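Local coordinates for trwC protein (Escherichia coli, PDB 1ZM5), which probably nicks one strand of plasmid DNA at the transfer origin for conjugation, this chain being the metal-binding relaxase domain of a longer relaxase-helicase, at residues T87-K92 / Q159-A164. Residues are numbered along the deposited sequence; the frame is centred on the assembly and turned at random.
Sequences TFSAPK and QLHTHA. With CU (copper (II) ion), chain D; nucleotides of chain A.
Two groups grip Gln159 OE1: the ammonium of Lys92, with NZ 3.1 Å away and tilted 21° from the carbonyl plane, and a water that also donates to Ala90 O. The other half of the amide binds the DNA, NE2 giving a nearly straight bond of 2.9 Å to O2 of DT23 of chain A. Ser89 O accepts from N3 of the same thymine, so the N3/O2 side of the base is held by one group from each strand. Bent at chi2 and chi3, the Lys92 chain brings NZ across the glutamine to a phosphate oxygen of DC24 of chain A; Pro158 O and Phe232 O also hold the ammonium.

Beyond this end, strands 81-89 and 158-171 pair antiparallel, Phe88 exchanging both backbone bonds with Thr162. His161 and His163 share a face and bind copper through NE2, with His150 and a water completing the site. Their ND1 atoms are tied differently: His161 ND1 donates to Gln159 O at 2.7 Å within its ring plane, whereas His163 ND1 reaches Thr87 OG1 at 2.8 Å, a bent bond (130°). OG1 also bonds Asp85. An acceptor behind each ND1 fixes the ring's rotation, leaves NE2 for the copper and would probably make both imidazoles better donors.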
loop_
_atom_site.group_PDB
_atom_site.type_symbol
_atom_site.label_atom_id
_atom_site.label_comp_id
_atom_site.label_asym_id
_atom_site.label_seq_id
_atom_site.Cartn_x
_atom_site.Cartn_y
_atom_site.Cartn_z
ATOM N N THR B 87 -1.467 -0.033 -2.366
ATOM C CA THR B 87 -1.366 0.492 -1.016
ATOM C C THR B 87 -2.480 0.024 -0.091
ATOM O O THR B 87 -3.659 0.292 -0.325
ATOM C CB THR B 87 -1.309 2.044 -1.029
ATOM O OG1 THR B 87 -0.097 2.457 -1.671
ATOM C CG2 THR B 87 -1.331 2.608 0.383
ATOM N N PHE B 88 -2.078 -0.680 0.965
ATOM C CA PHE B 88 -2.997 -1.195 1.970
ATOM C C PHE B 88 -3.010 -0.284 3.185
ATOM O O PHE B 88 -1.987 -0.089 3.825
ATOM C CB PHE B 88 -2.561 -2.580 2.445
ATOM C CG PHE B 88 -2.459 -3.598 1.357
ATOM C CD1 PHE B 88 -1.361 -3.614 0.504
ATOM C CD2 PHE B 88 -3.454 -4.560 1.203
ATOM C CE1 PHE B 88 -1.249 -4.582 -0.491
ATOM C CE2 PHE B 88 -3.354 -5.531 0.217
ATOM C CZ PHE B 88 -2.253 -5.549 -0.636
ATOM N N SER B 89 -4.174 0.248 3.520
ATOM C CA SER B 89 -4.291 1.131 4.668
ATOM C C SER B 89 -5.308 0.568 5.645
ATOM O O SER B 89 -6.454 0.321 5.288
ATOM C CB SER B 89 -4.720 2.529 4.221
ATOM O OG SER B 89 -3.768 3.091 3.339
ATOM N N ALA B 90 -4.880 0.385 6.886
ATOM C CA ALA B 90 -5.731 -0.167 7.915
ATOM C C ALA B 90 -6.789 0.808 8.385
ATOM O O ALA B 90 -6.713 2.004 8.119
ATOM C CB ALA B 90 -4.883 -0.602 9.093
ATOM N N PRO B 91 -7.818 0.294 9.071
ATOM C CA PRO B 91 -8.888 1.148 9.587
ATOM C C PRO B 91 -8.232 2.092 10.585
ATOM O O PRO B 91 -7.225 1.741 11.188
ATOM C CB PRO B 91 -9.814 0.149 10.269
ATOM C CG PRO B 91 -9.662 -1.065 9.401
ATOM C CD PRO B 91 -8.180 -1.126 9.191
ATOM N N LYS B 92 -8.798 3.279 10.760
ATOM C CA LYS B 92 -8.245 4.265 11.678
ATOM C C LYS B 92 -8.024 3.706 13.089
ATOM O O LYS B 92 -6.912 3.723 13.607
ATOM C CB LYS B 92 -9.174 5.476 11.742
ATOM C CG LYS B 92 -8.667 6.597 12.642
ATOM C CD LYS B 92 -7.286 7.088 12.216
ATOM C CE LYS B 92 -7.302 7.634 10.781
ATOM N NZ LYS B 92 -5.954 8.094 10.339
ATOM N N GLN B 159 -1.481 6.514 10.737
ATOM C CA GLN B 159 -2.031 5.944 9.508
ATOM C C GLN B 159 -1.199 4.746 9.089
ATOM O O GLN B 159 -0.276 4.866 8.281
ATOM C CB GLN B 159 -2.019 7.017 8.402
ATOM C CG GLN B 159 -2.607 6.610 7.049
ATOM C CD GLN B 159 -4.034 6.085 7.130
ATOM O OE1 GLN B 159 -4.727 6.266 8.126
ATOM N NE2 GLN B 159 -4.476 5.436 6.068
ATOM N N LEU B 160 -1.533 3.585 9.638
ATOM C CA LEU B 160 -0.792 2.371 9.334
ATOM C C LEU B 160 -1.065 1.897 7.918
ATOM O O LEU B 160 -2.196 1.564 7.558
ATOM C CB LEU B 160 -1.138 1.258 10.344
ATOM C CG LEU B 160 -0.474 -0.117 10.125
ATOM C CD1 LEU B 160 1.037 0.021 10.160
ATOM C CD2 LEU B 160 -0.930 -1.093 11.198
ATOM N N HIS B 161 -0.026 1.883 7.099
ATOM C CA HIS B 161 -0.201 1.416 5.737
ATOM C C HIS B 161 1.081 0.901 5.116
ATOM O O HIS B 161 2.190 1.225 5.556
ATOM C CB HIS B 161 -0.822 2.509 4.858
ATOM C CG HIS B 161 0.042 3.717 4.664
ATOM N ND1 HIS B 161 0.276 4.640 5.662
ATOM C CD2 HIS B 161 0.677 4.188 3.563
ATOM C CE1 HIS B 161 1.009 5.628 5.183
ATOM N NE2 HIS B 161 1.265 5.378 3.912
ATOM N N THR B 162 0.920 0.069 4.099
ATOM C CA THR B 162 2.059 -0.494 3.409
ATOM C C THR B 162 1.894 -0.270 1.919
ATOM O O THR B 162 0.791 -0.378 1.370
ATOM C CB THR B 162 2.184 -2.021 3.636
ATOM O OG1 THR B 162 2.304 -2.304 5.036
ATOM C CG2 THR B 162 3.389 -2.565 2.894
ATOM N N HIS B 163 3.006 0.060 1.281
ATOM C CA HIS B 163 3.060 0.253 -0.150
ATOM C C HIS B 163 3.651 -1.044 -0.696
ATOM O O HIS B 163 4.811 -1.365 -0.433
ATOM C CB HIS B 163 3.986 1.416 -0.482
ATOM C CG HIS B 163 3.446 2.747 -0.065
ATOM N ND1 HIS B 163 2.365 3.335 -0.687
ATOM C CD2 HIS B 163 3.814 3.585 0.933
ATOM C CE1 HIS B 163 2.086 4.479 -0.086
ATOM N NE2 HIS B 163 2.950 4.653 0.900
ATOM N N ALA B 164 2.850 -1.810 -1.424
ATOM C CA ALA B 164 3.346 -3.051 -2.001
ATOM C C ALA B 164 3.679 -2.718 -3.448
ATOM O O ALA B 164 2.804 -2.704 -4.305
ATOM C CB ALA B 164 2.280 -4.136 -1.930
HETATM CU CU CU D . 3.103 5.885 2.761
ATOM P P DT A 23 -13.421 6.364 7.307
ATOM O OP1 DT A 23 -13.483 5.569 8.544
ATOM O OP2 DT A 23 -14.373 7.498 7.103
ATOM O "O5'" DT A 23 -11.925 6.895 7.121
ATOM C "C5'" DT A 23 -11.278 7.702 8.130
ATOM C "C4'" DT A 23 -9.817 7.320 8.234
ATOM O "O4'" DT A 23 -9.749 5.885 8.241
ATOM C "C3'" DT A 23 -8.869 7.811 7.127
ATOM O "O3'" DT A 23 -7.919 8.629 7.858
ATOM C "C2'" DT A 23 -7.924 6.633 6.915
ATOM C "C1'" DT A 23 -8.616 5.434 7.545
ATOM N N1 DT A 23 -9.002 4.240 6.791
ATOM C C2 DT A 23 -8.086 3.596 5.989
ATOM O O2 DT A 23 -6.984 4.046 5.733
ATOM N N3 DT A 23 -8.518 2.387 5.499
ATOM C C4 DT A 23 -9.747 1.792 5.711
ATOM O O4 DT A 23 -9.978 0.695 5.239
ATOM C C5 DT A 23 -10.675 2.555 6.504
ATOM C C7 DT A 23 -12.039 2.001 6.762
ATOM C C6 DT A 23 -10.269 3.732 6.982
ATOM P P DC A 24 -7.231 9.935 7.207
ATOM O OP1 DC A 24 -5.920 10.090 7.879
ATOM O OP2 DC A 24 -8.228 11.027 7.293
ATOM O "O5'" DC A 24 -6.959 9.579 5.679
ATOM C "C5'" DC A 24 -5.759 8.921 5.254
ATOM C "C4'" DC A 24 -5.739 8.860 3.745
ATOM O "O4'" DC A 24 -7.036 8.403 3.316
ATOM C "C3'" DC A 24 -5.500 10.201 3.039
ATOM O "O3'" DC A 24 -4.234 10.018 2.386
ATOM C "C2'" DC A 24 -6.383 10.118 1.804
ATOM C "C1'" DC A 24 -7.408 9.039 2.111
ATOM N N1 DC A 24 -8.834 9.379 2.183
ATOM C C2 DC A 24 -9.523 9.597 0.994
ATOM O O2 DC A 24 -8.880 9.620 -0.067
ATOM N N3 DC A 24 -10.866 9.775 1.028
ATOM C C4 DC A 24 -11.506 9.767 2.202
ATOM N N4 DC A 24 -12.833 9.929 2.199
ATOM C C5 DC A 24 -10.814 9.594 3.436
ATOM C C6 DC A 24 -9.490 9.416 3.381
ATOM P P DG A 22 -16.167 5.875 1.084
ATOM O OP1 DG A 22 -17.368 5.867 1.945
ATOM O OP2 DG A 22 -15.720 7.143 0.458
ATOM O "O5'" DG A 22 -14.989 5.275 1.963
ATOM C "C5'" DG A 22 -15.240 4.500 3.137
ATOM C "C4'" DG A 22 -13.974 4.448 3.958
ATOM O "O4'" DG A 22 -12.898 4.219 3.034
ATOM C "C3'" DG A 22 -13.613 5.720 4.735
ATOM O "O3'" DG A 22 -13.711 5.323 6.111
ATOM C "C2'" DG A 22 -12.103 5.786 4.627
ATOM C "C1'" DG A 22 -11.750 4.940 3.420
ATOM N N9 DG A 22 -11.222 5.598 2.233
ATOM C C8 DG A 22 -11.913 6.080 1.146
ATOM N N7 DG A 22 -11.127 6.452 0.172
ATOM C C5 DG A 22 -9.847 6.237 0.668
ATOM C C6 DG A 22 -8.580 6.426 0.067
ATOM O O6 DG A 22 -8.322 6.826 -1.069
ATOM N N1 DG A 22 -7.546 6.079 0.934
ATOM C C2 DG A 22 -7.716 5.606 2.221
ATOM N N2 DG A 22 -6.606 5.321 2.927
ATOM N N3 DG A 22 -8.887 5.424 2.778
ATOM C C4 DG A 22 -9.898 5.752 1.953
HETATM O O HOH W 1 -3.253 5.629 3.478
HETATM O O HOH W 2 -5.840 4.222 9.452
HETATM O O HOH W 3 1.437 6.998 1.891
#